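YjbQ family protein (Sulfolobus solfataricus, PDB 1VPH) is of unknown function but belongs to the UPF0047 (YjbQ) family, carries a histidine-rich site that can hold a potassium ion and probably assembles as a trimer. Local coordinates at the interface of chains A and B. Coordinates in Å, arbitrary orientation; residue numbers count along the deposited sequence, not the author numbering. Chains: chain A/B, hypothetical protein SSO2532.

Contact 1: the interface of chains A and B. Residues chain A 91, 101, 105; chain B 64-66, 68, 71, 75.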
ATOM      1  N   HIS A  91      17.181 -15.676   7.285  1.00 20.53           N
ATOM      2  CA  HIS A  91      17.688 -15.246   5.988  1.00 18.47           C
ATOM      3  C   HIS A  91      19.172 -14.808   6.086  1.00 19.24           C
ATOM      4  O   HIS A  91      19.902 -14.861   5.105  1.00 19.58           O
ATOM      5  CB  HIS A  91      16.817 -14.134   5.384  1.00 21.71           C
ATOM      6  CG  HIS A  91      17.313 -13.632   4.066  1.00 21.06           C
ATOM      7  ND1 HIS A  91      17.184 -14.353   2.905  1.00 20.52           N
ATOM      8  CD2 HIS A  91      17.910 -12.468   3.727  1.00 20.74           C
ATOM      9  CE1 HIS A  91      17.717 -13.673   1.906  1.00 23.59           C
ATOM     10  NE2 HIS A  91      18.154 -12.511   2.372  1.00 17.87           N
ATOM     11  N   HIS A 101      14.759  -6.686   3.848  1.00 19.12           N
ATOM     12  CA  HIS A 101      13.620  -7.363   3.297  1.00 18.82           C
ATOM     13  C   HIS A 101      12.374  -7.153   4.139  1.00 19.83           C
ATOM     14  O   HIS A 101      11.290  -6.948   3.606  1.00 18.03           O
ATOM     15  CB  HIS A 101      13.899  -8.857   3.190  1.00 16.28           C
ATOM     16  CG  HIS A 101      14.923  -9.210   2.181  1.00 18.42           C
ATOM     17  ND1 HIS A 101      14.635  -9.339   0.830  1.00 15.97           N
ATOM     18  CD2 HIS A 101      16.224  -9.532   2.325  1.00 19.19           C
ATOM     19  CE1 HIS A 101      15.733  -9.712   0.200  1.00 17.56           C
ATOM     20  NE2 HIS A 101      16.710  -9.798   1.075  1.00 19.64           N
ATOM     21  N   THR A 105       9.079  -5.328   2.854  1.00 20.83           N
ATOM     22  CA  THR A 105       7.811  -6.093   2.892  1.00 23.05           C
ATOM     23  C   THR A 105       6.692  -5.272   3.548  1.00 22.69           C
ATOM     24  O   THR A 105       5.553  -5.172   3.002  1.00 24.07           O
ATOM     25  CB  THR A 105       8.012  -7.465   3.571  1.00 23.67           C
ATOM     26  OG1 THR A 105       8.991  -8.219   2.831  1.00 22.54           O
ATOM     27  CG2 THR A 105       6.753  -8.272   3.580  1.00 24.16           C
TER
ATOM     28  N   ALA B  64       4.986  -8.426  -1.422  1.00 18.58           N
ATOM     29  CA  ALA B  64       5.986  -8.896  -2.362  1.00 18.48           C
ATOM     30  C   ALA B  64       7.393  -8.864  -1.793  1.00 20.32           C
ATOM     31  O   ALA B  64       7.867  -7.860  -1.253  1.00 18.25           O
ATOM     32  CB  ALA B  64       5.942  -8.097  -3.616  1.00 23.99           C
ATOM     33  N   ASN B  65       8.056  -9.990  -1.876  1.00 19.75           N
ATOM     34  CA  ASN B  65       9.467 -10.040  -1.493  1.00 18.58           C
ATOM     35  C   ASN B  65      10.059 -11.342  -1.978  1.00 18.55           C
ATOM     36  O   ASN B  65       9.445 -12.031  -2.802  1.00 19.59           O
ATOM     37  CB  ASN B  65       9.685  -9.794   0.008  1.00 19.95           C
ATOM     38  CG  ASN B  65      10.911  -8.984   0.260  1.00 16.34           C
ATOM     39  OD1 ASN B  65      11.992  -9.517   0.377  1.00 22.58           O
ATOM     40  ND2 ASN B  65      10.772  -7.660   0.215  1.00 18.77           N
ATOM     41  N   GLU B  66      11.245 -11.665  -1.478  1.00 19.33           N
ATOM     42  CA  GLU B  66      12.048 -12.756  -2.028  1.00 18.46           C
ATOM     43  C   GLU B  66      11.555 -14.111  -1.591  1.00 19.65           C
ATOM     44  O   GLU B  66      11.332 -14.328  -0.402  1.00 18.95           O
ATOM     45  CB  GLU B  66      13.501 -12.611  -1.593  1.00 21.47           C
ATOM     46  CG  GLU B  66      14.365 -13.697  -2.125  1.00 18.18           C
ATOM     47  CD  GLU B  66      15.837 -13.546  -1.821  1.00 30.02           C
ATOM     48  OE1 GLU B  66      16.287 -12.467  -1.468  1.00 29.02           O
ATOM     49  OE2 GLU B  66      16.553 -14.536  -2.040  1.00 24.00           O
ATOM     50  N   GLU B  68      12.662 -16.984  -0.449  1.00 19.01           N
ATOM     51  CA  GLU B  68      13.737 -17.713   0.190  1.00 20.59           C
ATOM     52  C   GLU B  68      13.148 -18.227   1.502  1.00 20.96           C
ATOM     53  O   GLU B  68      12.577 -17.482   2.293  1.00 17.95           O
ATOM     54  CB  GLU B  68      14.987 -16.847   0.415  1.00 20.33           C
ATOM     55  CG  GLU B  68      16.201 -17.600   0.920  1.00 25.77           C
ATOM     56  CD  GLU B  68      16.218 -17.765   2.426  1.00 26.51           C
ATOM     57  OE1 GLU B  68      16.005 -16.783   3.173  1.00 24.75           O
ATOM     58  OE2 GLU B  68      16.451 -18.911   2.864  1.00 24.72           O
ATOM     59  N   LEU B  71      13.815 -16.384   4.809  1.00 19.15           N
ATOM     60  CA  LEU B  71      13.180 -15.061   4.838  1.00 18.65           C
ATOM     61  C   LEU B  71      11.668 -15.175   5.035  1.00 19.03           C
ATOM     62  O   LEU B  71      11.059 -14.382   5.756  1.00 18.13           O
ATOM     63  CB  LEU B  71      13.421 -14.343   3.505  1.00 17.63           C
ATOM     64  CG  LEU B  71      12.786 -12.945   3.520  1.00 21.94           C
ATOM     65  CD1 LEU B  71      13.260 -12.117   4.682  1.00 21.25           C
ATOM     66  CD2 LEU B  71      13.089 -12.295   2.207  1.00 20.17           C
ATOM     67  N   ILE B  75       9.641 -13.300   7.892  1.00 17.31           N
ATOM     68  CA  ILE B  75       8.459 -12.453   7.669  1.00 17.92           C
ATOM     69  C   ILE B  75       7.311 -12.814   8.579  1.00 18.83           C
ATOM     70  O   ILE B  75       6.706 -11.945   9.243  1.00 17.44           O
ATOM     71  CB  ILE B  75       8.028 -12.424   6.170  1.00 19.72           C
ATOM     72  CG1 ILE B  75       9.121 -11.743   5.357  1.00 18.85           C
ATOM     73  CG2 ILE B  75       6.665 -11.725   5.926  1.00 19.88           C
ATOM     74  CD1 ILE B  75       8.968 -11.964   3.873  1.00 23.57           C
TER
HETATM   75  O   HOH W   1       5.161  -5.876   0.306  1.00 16.45           O
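Helix 98-107 and the 3-10 helix 90-93 of chain A meet the end of strand 60-65, the following loop and the start of helix 69-83 of chain B. Two histidines of the potassium site, A:His91 and A:His101, each turn ND1 toward chain B. A:His91, with CG anti to its backbone N (chi1 179°), gives ND1 to the carboxylate OE1 of B:Glu68 at 2.7 Å, the acceptor lying in the imidazole plane but the donor above the carboxylate plane. B:Glu68 bends at chi2 (-85°), and the same OE1 takes the backbone N of B:Leu71 at 2.8 Å, holding it from both chains. A:His101 repeats the pattern with an amide: ND1 reaches OD1 of B:Asn65 at 2.7 Å, in the carbonyl plane, with ring and amide nearly perpendicular. That OD1 is gripped again by the backbone N of B:Glu66 at 2.9 Å. Methyl CD2 of B:Leu71 lies over the A:His101 ring face, 3.9 Å from its centroid. A:Thr105 bonds OG1 back to the carbonyl O of A:His101 at 2.7 Å; OG1 also lies 3.2 Å from ND2 of B:Asn65, and a water joins its backbone O to the N of B:Ala64. The B:Glu68 carboxylate may favour a proton on ND1 of A:His91, as B:Asn65 OD1 holds ND1 of A:His101 as a donor, perhaps leaving each NE2 to face the potassium ion. The site sits where the potassium-binding segment of one subunit abuts the strand-to-helix turn of the next.

Contact 2: the interface of chains A and B. Residues chain A 54-58, 104, 109; chain B 65-66, 113, 122-123, 125-126.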
ATOM      1  N   PHE A  54       7.093   2.903  -8.318  1.00 18.52           N
ATOM      2  CA  PHE A  54       7.323   1.507  -8.025  1.00 17.58           C
ATOM      3  C   PHE A  54       8.806   1.155  -8.087  1.00 16.68           C
ATOM      4  O   PHE A  54       9.507   1.513  -9.048  1.00 17.94           O
ATOM      5  CB  PHE A  54       6.617   0.657  -9.081  1.00 16.57           C
ATOM      6  CG  PHE A  54       6.881  -0.829  -8.931  1.00 15.45           C
ATOM      7  CD1 PHE A  54       6.041  -1.621  -8.146  1.00 17.44           C
ATOM      8  CD2 PHE A  54       7.924  -1.434  -9.600  1.00 17.94           C
ATOM      9  CE1 PHE A  54       6.291  -2.985  -8.015  1.00 21.23           C
ATOM     10  CE2 PHE A  54       8.164  -2.780  -9.466  1.00 20.60           C
ATOM     11  CZ  PHE A  54       7.362  -3.546  -8.658  1.00 18.83           C
ATOM     12  N   VAL A  55       9.294   0.497  -7.051  1.00 17.84           N
ATOM     13  CA  VAL A  55      10.660   0.004  -6.996  1.00 20.43           C
ATOM     14  C   VAL A  55      10.700  -1.519  -7.145  1.00 21.18           C
ATOM     15  O   VAL A  55      10.011  -2.269  -6.438  1.00 19.70           O
ATOM     16  CB  VAL A  55      11.377   0.564  -5.717  1.00 21.81           C
ATOM     17  CG1 VAL A  55      10.789  -0.028  -4.429  1.00 21.69           C
ATOM     18  CG2 VAL A  55      12.815   0.293  -5.764  1.00 28.45           C
ATOM     19  N   ALA A  56      11.470  -1.974  -8.131  1.00 20.03           N
ATOM     20  CA  ALA A  56      11.599  -3.407  -8.443  1.00 19.81           C
ATOM     21  C   ALA A  56      12.801  -3.997  -7.696  1.00 23.54           C
ATOM     22  O   ALA A  56      13.771  -4.476  -8.298  1.00 24.40           O
ATOM     23  CB  ALA A  56      11.806  -3.576  -9.900  1.00 25.58           C
ATOM     24  N   HIS A  57      12.741  -3.894  -6.386  1.00 19.13           N
ATOM     25  CA  HIS A  57      13.810  -4.223  -5.481  1.00 19.47           C
ATOM     26  C   HIS A  57      13.144  -4.750  -4.235  1.00 21.40           C
ATOM     27  O   HIS A  57      12.155  -4.204  -3.813  1.00 22.90           O
ATOM     28  CB  HIS A  57      14.669  -3.000  -5.139  1.00 20.46           C
ATOM     29  CG  HIS A  57      15.432  -2.468  -6.302  1.00 20.30           C
ATOM     30  ND1 HIS A  57      16.453  -3.182  -6.887  1.00 24.15           N
ATOM     31  CD2 HIS A  57      15.318  -1.319  -7.010  1.00 24.98           C
ATOM     32  CE1 HIS A  57      16.938  -2.495  -7.906  1.00 25.61           C
ATOM     33  NE2 HIS A  57      16.271  -1.353  -7.993  1.00 28.01           N
ATOM     34  N   SER A  58      13.733  -5.770  -3.614  1.00 18.53           N
ATOM     35  CA  SER A  58      13.124  -6.321  -2.408  1.00 19.08           C
ATOM     36  C   SER A  58      13.731  -5.810  -1.118  1.00 18.65           C
ATOM     37  O   SER A  58      13.293  -6.229  -0.047  1.00 17.78           O
ATOM     38  CB  SER A  58      13.197  -7.840  -2.438  1.00 19.08           C
ATOM     39  OG  SER A  58      14.529  -8.324  -2.407  1.00 27.20           O
ATOM     40  N   ALA A 104      11.007  -3.569   3.755  1.00 21.56           N
ATOM     41  CA  ALA A 104      10.472  -3.388   2.411  1.00 20.38           C
ATOM     42  C   ALA A 104       9.142  -4.128   2.293  1.00 22.29           C
ATOM     43  O   ALA A 104       8.203  -3.626   1.692  1.00 22.49           O
ATOM     44  CB  ALA A 104      11.397  -3.936   1.403  1.00 24.48           C
ATOM     45  N   ALA A 109       6.558  -1.645  -2.029  1.00 21.37           N
ATOM     46  CA  ALA A 109       7.352  -1.292  -3.152  1.00 21.97           C
ATOM     47  C   ALA A 109       6.766  -0.155  -3.954  1.00 21.11           C
ATOM     48  O   ALA A 109       7.427   0.361  -4.848  1.00 20.38           O
ATOM     49  CB  ALA A 109       7.503  -2.498  -4.055  1.00 24.94           C
TER
ATOM     50  N   ASN B  65       8.056  -9.990  -1.876  1.00 19.75           N
ATOM     51  CA  ASN B  65       9.467 -10.040  -1.493  1.00 18.58           C
ATOM     52  C   ASN B  65      10.059 -11.342  -1.978  1.00 18.55           C
ATOM     53  O   ASN B  65       9.445 -12.031  -2.802  1.00 19.59           O
ATOM     54  CB  ASN B  65       9.685  -9.794   0.008  1.00 19.95           C
ATOM     55  CG  ASN B  65      10.911  -8.984   0.260  1.00 16.34           C
ATOM     56  OD1 ASN B  65      11.992  -9.517   0.377  1.00 22.58           O
ATOM     57  ND2 ASN B  65      10.772  -7.660   0.215  1.00 18.77           N
ATOM     58  N   GLU B  66      11.245 -11.665  -1.478  1.00 19.33           N
ATOM     59  CA  GLU B  66      12.048 -12.756  -2.028  1.00 18.46           C
ATOM     60  C   GLU B  66      11.555 -14.111  -1.591  1.00 19.65           C
ATOM     61  O   GLU B  66      11.332 -14.328  -0.402  1.00 18.95           O
ATOM     62  CB  GLU B  66      13.501 -12.611  -1.593  1.00 21.47           C
ATOM     63  CG  GLU B  66      14.365 -13.697  -2.125  1.00 18.18           C
ATOM     64  CD  GLU B  66      15.837 -13.546  -1.821  1.00 30.02           C
ATOM     65  OE1 GLU B  66      16.287 -12.467  -1.468  1.00 29.02           O
ATOM     66  OE2 GLU B  66      16.553 -14.536  -2.040  1.00 24.00           O
ATOM     67  N   PHE B 113       1.361  -3.465  -9.458  1.00 18.34           N
ATOM     68  CA  PHE B 113       2.573  -3.599 -10.230  1.00 16.33           C
ATOM     69  C   PHE B 113       2.414  -2.939 -11.588  1.00 18.12           C
ATOM     70  O   PHE B 113       1.320  -2.933 -12.139  1.00 19.50           O
ATOM     71  CB  PHE B 113       2.853  -5.068 -10.452  1.00 15.50           C
ATOM     72  CG  PHE B 113       3.424  -5.743  -9.257  1.00 17.74           C
ATOM     73  CD1 PHE B 113       2.623  -6.113  -8.216  1.00 18.90           C
ATOM     74  CD2 PHE B 113       4.764  -6.038  -9.218  1.00 21.18           C
ATOM     75  CE1 PHE B 113       3.179  -6.694  -7.110  1.00 24.34           C
ATOM     76  CE2 PHE B 113       5.326  -6.614  -8.104  1.00 21.79           C
ATOM     77  CZ  PHE B 113       4.528  -6.967  -7.074  1.00 22.57           C
ATOM     78  N   ARG B 122       8.794  -6.481 -12.276  1.00 21.68           N
ATOM     79  CA  ARG B 122       9.160  -6.800 -10.916  1.00 25.81           C
ATOM     80  C   ARG B 122      10.592  -7.153 -10.860  1.00 25.13           C
ATOM     81  O   ARG B 122      11.171  -7.527 -11.850  1.00 25.71           O
ATOM     82  CB  ARG B 122       8.294  -7.906 -10.327  1.00 27.96           C
ATOM     83  CG  ARG B 122       8.253  -9.151 -11.057  1.00 30.74           C
ATOM     84  CD  ARG B 122       7.256 -10.117 -10.426  1.00 32.80           C
ATOM     85  NE  ARG B 122       7.463 -11.407 -11.067  1.00 27.65           N
ATOM     86  CZ  ARG B 122       8.387 -12.293 -10.716  1.00 27.15           C
ATOM     87  NH1 ARG B 122       9.147 -12.090  -9.659  1.00 27.62           N
ATOM     88  NH2 ARG B 122       8.535 -13.433 -11.412  1.00 30.30           N
ATOM     89  N   GLY B 123      11.170  -7.072  -9.667  1.00 24.07           N
ATOM     90  CA  GLY B 123      12.577  -7.399  -9.523  1.00 24.40           C
ATOM     91  C   GLY B 123      12.788  -8.895  -9.527  1.00 24.22           C
ATOM     92  O   GLY B 123      11.842  -9.672  -9.319  1.00 23.86           O
ATOM     93  N   TRP B 125      14.113 -10.623  -7.289  1.00 25.15           N
ATOM     94  CA  TRP B 125      13.803 -11.226  -5.983  1.00 24.88           C
ATOM     95  C   TRP B 125      12.521 -10.697  -5.438  1.00 21.62           C
ATOM     96  O   TRP B 125      12.285 -10.671  -4.222  1.00 21.10           O
ATOM     97  CB  TRP B 125      14.945 -11.029  -4.992  1.00 28.81           C
ATOM     98  CG  TRP B 125      16.146 -11.820  -5.442  1.00 35.53           C
ATOM     99  CD1 TRP B 125      16.293 -13.176  -5.401  1.00 40.14           C
ATOM    100  CD2 TRP B 125      17.291 -11.309  -6.106  1.00 38.01           C
ATOM    101  NE1 TRP B 125      17.496 -13.538  -5.953  1.00 47.54           N
ATOM    102  CE2 TRP B 125      18.134 -12.407  -6.392  1.00 46.20           C
ATOM    103  CE3 TRP B 125      17.713 -10.023  -6.455  1.00 42.80           C
ATOM    104  CZ2 TRP B 125      19.369 -12.259  -7.031  1.00 49.23           C
ATOM    105  CZ3 TRP B 125      18.939  -9.871  -7.093  1.00 43.92           C
ATOM    106  CH2 TRP B 125      19.761 -10.983  -7.368  1.00 50.29           C
ATOM    107  N   GLN B 126      11.634 -10.289  -6.348  1.00 20.81           N
ATOM    108  CA  GLN B 126      10.332  -9.756  -5.903  1.00 21.03           C
ATOM    109  C   GLN B 126       9.181 -10.700  -6.262  1.00 21.35           C
ATOM    110  O   GLN B 126       8.620 -10.606  -7.336  1.00 23.16           O
ATOM    111  CB  GLN B 126      10.175  -8.403  -6.575  1.00 23.93           C
ATOM    112  CG  GLN B 126       9.415  -7.431  -5.818  1.00 24.55           C
ATOM    113  CD  GLN B 126       9.482  -6.073  -6.440  1.00 24.51           C
ATOM    114  OE1 GLN B 126       9.644  -5.941  -7.654  1.00 23.93           O
ATOM    115  NE2 GLN B 126       9.264  -5.051  -5.631  1.00 24.53           N
TER
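The backbone of chain A leaves strand 49-55 extended and turns at A:Ala56 (phi -93°, psi 59°), presenting carbonyls of A:Val55 and A:Ser58 to chain B. B:Gln126, with 71 Å² hidden, reaches its amide against this turn, OE1 beside CA of A:Ala56. The chain is extended beyond CG, and the amide serves both subunits. B:Gln126 NE2 gives a hydrogen to the carbonyl O of A:Val55 at 3.0 Å, in the carbonyl plane. Its OE1 accepts the backbone N of B:Gly123 at 2.8 Å from above the carbonyl plane, which fixes the amide's orientation. B:Arg122 braces the loop within its own chain, its NH1 bonding the carbonyl O of B:Gln126 at 2.8 Å. B:Asn65 sends ND2 to the carbonyl O of A:Ser58 at 2.9 Å, on a lone pair and nearly straight (163° at H). CB of A:Ser58 packs against that same amide, 3.7 Å from CG of B:Asn65. The rim of A:Phe54 meets B:Phe113 obliquely, CE1 lying 3.6 Å from CD2, while its CZ points at the B:Gln126 amide tip. The site sits where the end of strand 49-55 and its following loop in one subunit meet the loop before strand 127-132 and the end of strand 60-65 in the other.

Contact 3: the interface of chains A and B. Residues chain A 87, 89-91, 98, 102; chain B 70-71, 74-75, 77-78, 81.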
ATOM      1  N   ARG A  87      19.770  -8.678  14.502  1.00 20.89           N
ATOM      2  CA  ARG A  87      19.138  -9.929  14.844  1.00 18.21           C
ATOM      3  C   ARG A  87      19.551 -11.068  13.927  1.00 19.81           C
ATOM      4  O   ARG A  87      19.735 -10.863  12.736  1.00 20.98           O
ATOM      5  CB  ARG A  87      17.622  -9.755  14.836  1.00 17.27           C
ATOM      6  CG  ARG A  87      16.820 -11.012  15.138  1.00 18.35           C
ATOM      7  CD  ARG A  87      15.412 -10.645  15.541  1.00 20.48           C
ATOM      8  NE  ARG A  87      14.585 -11.844  15.654  1.00 18.26           N
ATOM      9  CZ  ARG A  87      13.295 -11.843  16.037  1.00 18.68           C
ATOM     10  NH1 ARG A  87      12.692 -10.705  16.406  1.00 19.66           N
ATOM     11  NH2 ARG A  87      12.646 -12.992  16.098  1.00 18.37           N
ATOM     12  N   TRP A  89      18.188 -13.244  12.166  1.00 18.68           N
ATOM     13  CA  TRP A  89      17.145 -13.709  11.301  1.00 18.42           C
ATOM     14  C   TRP A  89      17.663 -14.894  10.449  1.00 18.32           C
ATOM     15  O   TRP A  89      18.824 -14.952  10.043  1.00 17.41           O
ATOM     16  CB  TRP A  89      16.706 -12.618  10.369  1.00 20.06           C
ATOM     17  CG  TRP A  89      16.013 -11.411  11.049  1.00 14.80           C
ATOM     18  CD1 TRP A  89      16.481 -10.154  11.153  1.00 18.96           C
ATOM     19  CD2 TRP A  89      14.717 -11.404  11.653  1.00 16.94           C
ATOM     20  NE1 TRP A  89      15.550  -9.335  11.764  1.00 19.23           N
ATOM     21  CE2 TRP A  89      14.461 -10.084  12.094  1.00 16.64           C
ATOM     22  CE3 TRP A  89      13.751 -12.385  11.879  1.00 20.43           C
ATOM     23  CZ2 TRP A  89      13.273  -9.733  12.746  1.00 16.53           C
ATOM     24  CZ3 TRP A  89      12.593 -12.026  12.506  1.00 19.48           C
ATOM     25  CH2 TRP A  89      12.368 -10.710  12.946  1.00 17.88           C
ATOM     26  N   LYS A  90      16.778 -15.815  10.150  1.00 20.37           N
ATOM     27  CA  LYS A  90      17.164 -16.983   9.373  1.00 21.65           C
ATOM     28  C   LYS A  90      17.706 -16.700   7.950  1.00 20.72           C
ATOM     29  O   LYS A  90      18.556 -17.458   7.432  1.00 21.93           O
ATOM     30  CB  LYS A  90      15.931 -17.873   9.317  1.00 22.99           C
ATOM     31  CG  LYS A  90      16.233 -19.322   9.042  1.00 29.28           C
ATOM     32  CD  LYS A  90      15.165 -20.207   9.676  1.00 39.03           C
ATOM     33  CE  LYS A  90      15.370 -21.683   9.347  1.00 40.49           C
ATOM     34  NZ  LYS A  90      14.771 -22.058   8.027  1.00 40.33           N
ATOM     35  N   HIS A  91      17.181 -15.676   7.285  1.00 20.53           N
ATOM     36  CA  HIS A  91      17.688 -15.246   5.988  1.00 18.47           C
ATOM     37  C   HIS A  91      19.172 -14.808   6.086  1.00 19.24           C
ATOM     38  O   HIS A  91      19.902 -14.861   5.105  1.00 19.58           O
ATOM     39  CB  HIS A  91      16.817 -14.134   5.384  1.00 21.71           C
ATOM     40  CG  HIS A  91      17.313 -13.632   4.066  1.00 21.06           C
ATOM     41  ND1 HIS A  91      17.184 -14.353   2.905  1.00 20.52           N
ATOM     42  CD2 HIS A  91      17.910 -12.468   3.727  1.00 20.74           C
ATOM     43  CE1 HIS A  91      17.717 -13.673   1.906  1.00 23.59           C
ATOM     44  NE2 HIS A  91      18.154 -12.511   2.372  1.00 17.87           N
ATOM     45  N   ALA A  98      18.419  -9.505   6.044  1.00 19.31           N
ATOM     46  CA  ALA A  98      17.030  -9.860   6.393  1.00 20.32           C
ATOM     47  C   ALA A  98      16.222  -8.605   6.793  1.00 20.12           C
ATOM     48  O   ALA A  98      15.070  -8.420   6.368  1.00 19.62           O
ATOM     49  CB  ALA A  98      17.000 -10.843   7.526  1.00 21.12           C
ATOM     50  N   LEU A 102      12.515  -7.268   5.452  1.00 19.11           N
ATOM     51  CA  LEU A 102      11.349  -7.119   6.327  1.00 19.46           C
ATOM     52  C   LEU A 102      10.752  -5.725   6.208  1.00 19.57           C
ATOM     53  O   LEU A 102       9.555  -5.597   6.063  1.00 20.90           O
ATOM     54  CB  LEU A 102      11.742  -7.403   7.781  1.00 16.90           C
ATOM     55  CG  LEU A 102      12.163  -8.867   8.038  1.00 18.37           C
ATOM     56  CD1 LEU A 102      12.639  -9.006   9.445  1.00 19.62           C
ATOM     57  CD2 LEU A 102      10.944  -9.732   7.870  1.00 23.67           C
TER
ATOM     58  N   GLY B  70      14.067 -19.182   4.410  1.00 21.27           N
ATOM     59  CA  GLY B  70      14.467 -18.562   5.659  1.00 20.88           C
ATOM     60  C   GLY B  70      13.760 -17.211   5.855  1.00 19.93           C
ATOM     61  O   GLY B  70      13.162 -16.957   6.909  1.00 18.20           O
ATOM     62  N   LEU B  71      13.815 -16.384   4.809  1.00 19.15           N
ATOM     63  CA  LEU B  71      13.180 -15.061   4.838  1.00 18.65           C
ATOM     64  C   LEU B  71      11.668 -15.175   5.035  1.00 19.03           C
ATOM     65  O   LEU B  71      11.059 -14.382   5.756  1.00 18.13           O
ATOM     66  CB  LEU B  71      13.421 -14.343   3.505  1.00 17.63           C
ATOM     67  CG  LEU B  71      12.786 -12.945   3.520  1.00 21.94           C
ATOM     68  CD1 LEU B  71      13.260 -12.117   4.682  1.00 21.25           C
ATOM     69  CD2 LEU B  71      13.089 -12.295   2.207  1.00 20.17           C
ATOM     70  N   ASP B  74      11.142 -15.702   8.575  1.00 21.05           N
ATOM     71  CA  ASP B  74      11.402 -14.383   9.224  1.00 19.91           C
ATOM     72  C   ASP B  74      10.201 -13.424   9.092  1.00 16.95           C
ATOM     73  O   ASP B  74       9.778 -12.783  10.057  1.00 18.90           O
ATOM     74  CB  ASP B  74      12.632 -13.702   8.655  1.00 16.39           C
ATOM     75  CG  ASP B  74      13.914 -14.488   8.844  1.00 22.32           C
ATOM     76  OD1 ASP B  74      14.020 -15.196   9.870  1.00 18.55           O
ATOM     77  OD2 ASP B  74      14.823 -14.319   7.990  1.00 21.06           O
ATOM     78  N   ILE B  75       9.641 -13.300   7.892  1.00 17.31           N
ATOM     79  CA  ILE B  75       8.459 -12.453   7.669  1.00 17.92           C
ATOM     80  C   ILE B  75       7.311 -12.814   8.579  1.00 18.83           C
ATOM     81  O   ILE B  75       6.706 -11.945   9.243  1.00 17.44           O
ATOM     82  CB  ILE B  75       8.028 -12.424   6.170  1.00 19.72           C
ATOM     83  CG1 ILE B  75       9.121 -11.743   5.357  1.00 18.85           C
ATOM     84  CG2 ILE B  75       6.665 -11.725   5.926  1.00 19.88           C
ATOM     85  CD1 ILE B  75       8.968 -11.964   3.873  1.00 23.57           C
ATOM     86  N   THR B  77       7.454 -14.575  11.299  1.00 19.47           N
ATOM     87  CA  THR B  77       7.888 -14.430  12.695  1.00 17.83           C
ATOM     88  C   THR B  77       7.693 -12.986  13.088  1.00 17.82           C
ATOM     89  O   THR B  77       7.170 -12.662  14.130  1.00 18.60           O
ATOM     90  CB  THR B  77       9.383 -14.737  12.828  1.00 20.35           C
ATOM     91  OG1 THR B  77       9.635 -16.130  12.592  1.00 19.54           O
ATOM     92  CG2 THR B  77       9.855 -14.335  14.187  1.00 20.07           C
ATOM     93  N   LYS B  78       8.197 -12.081  12.273  1.00 18.44           N
ATOM     94  CA  LYS B  78       8.029 -10.648  12.552  1.00 19.32           C
ATOM     95  C   LYS B  78       6.553 -10.237  12.630  1.00 19.35           C
ATOM     96  O   LYS B  78       6.162  -9.538  13.519  1.00 17.80           O
ATOM     97  CB  LYS B  78       8.773  -9.809  11.518  1.00 18.66           C
ATOM     98  CG  LYS B  78       8.632  -8.299  11.737  1.00 19.19           C
ATOM     99  CD  LYS B  78       9.441  -7.874  12.980  1.00 26.57           C
ATOM    100  CE  LYS B  78       8.866  -6.755  13.760  1.00 37.85           C
ATOM    101  NZ  LYS B  78       9.908  -6.397  14.823  1.00 31.36           N
ATOM    102  N   GLU B  81       5.157 -11.438  15.950  1.00 20.39           N
ATOM    103  CA  GLU B  81       5.695 -10.649  17.061  1.00 20.56           C
ATOM    104  C   GLU B  81       5.001  -9.291  17.121  1.00 20.46           C
ATOM    105  O   GLU B  81       4.597  -8.824  18.185  1.00 22.83           O
ATOM    106  CB  GLU B  81       7.224 -10.514  16.953  1.00 21.24           C
ATOM    107  CG  GLU B  81       7.939 -11.849  17.151  1.00 16.43           C
ATOM    108  CD  GLU B  81       9.389 -11.794  16.907  1.00 21.39           C
ATOM    109  OE1 GLU B  81       9.834 -10.682  16.545  1.00 20.22           O
ATOM    110  OE2 GLU B  81      10.107 -12.867  17.083  1.00 21.81           O
TER
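B:Asp74, with 71 Å² hidden, is the acidic centre of this patch; A:Trp89 packs against it, and A:Leu102 against B:Ile75 one residue on in helix 69-83. The aspartate's CG, anti to the carbonyl carbon (chi1 -61°), carries the carboxylate to the start of the 3-10 helix 90-93 of chain A. There it caps two successive amides: OD1 takes the backbone N of A:Lys90 at 2.8 Å, and OD2 takes the backbone N of A:His91, also at 2.8 Å. Both oxygens use their syn lone pairs, and the helix start would probably stabilise the carboxylate's charge. The indole of A:Trp89 crosses B:Asp74 obliquely, CE3 lying 3.7 Å from CB, while CH2 reaches CB of B:Lys78. CD1 of A:Leu102 lies over one indole face and CD of A:Arg87 over the other, both toward the rim. CH2 of A:Trp89 lies over the centre of the A:Arg87 guanidinium, 3.4 Å above its plane, tying the tryptophan to the salt bridge. A:Leu102 slides past B:Ile75 in the opposite direction, its CD2 3.7 Å from CA. At the outer end, the extended A:Arg87 meets B:Glu81 tip to tip in that bridge, the planes 24° apart: NH1 bonds OE1 at 2.9 Å and NH2 bonds OE2 at 2.7 Å.

The centres of contact 1 and contact 3 lie about 8 Å apart, those of contacts 1 and 2 about 10 Å, and those of contacts 2 and 3 about 17 Å, so contact 1 is the middle of one continuous strip. A:His91, B:Leu71 and B:Ile75 serve contacts 1 and 3, whereas B:Asn65 works in contacts 1 and 2, with B:Glu66 beside it. Helix 98-107 of chain A contributes to every patch. Dissimilar surfaces of identical chains meet, in keeping with the three copies of the deposited assembly; this may be the biological trimer, with subunit packing coupled to the potassium site.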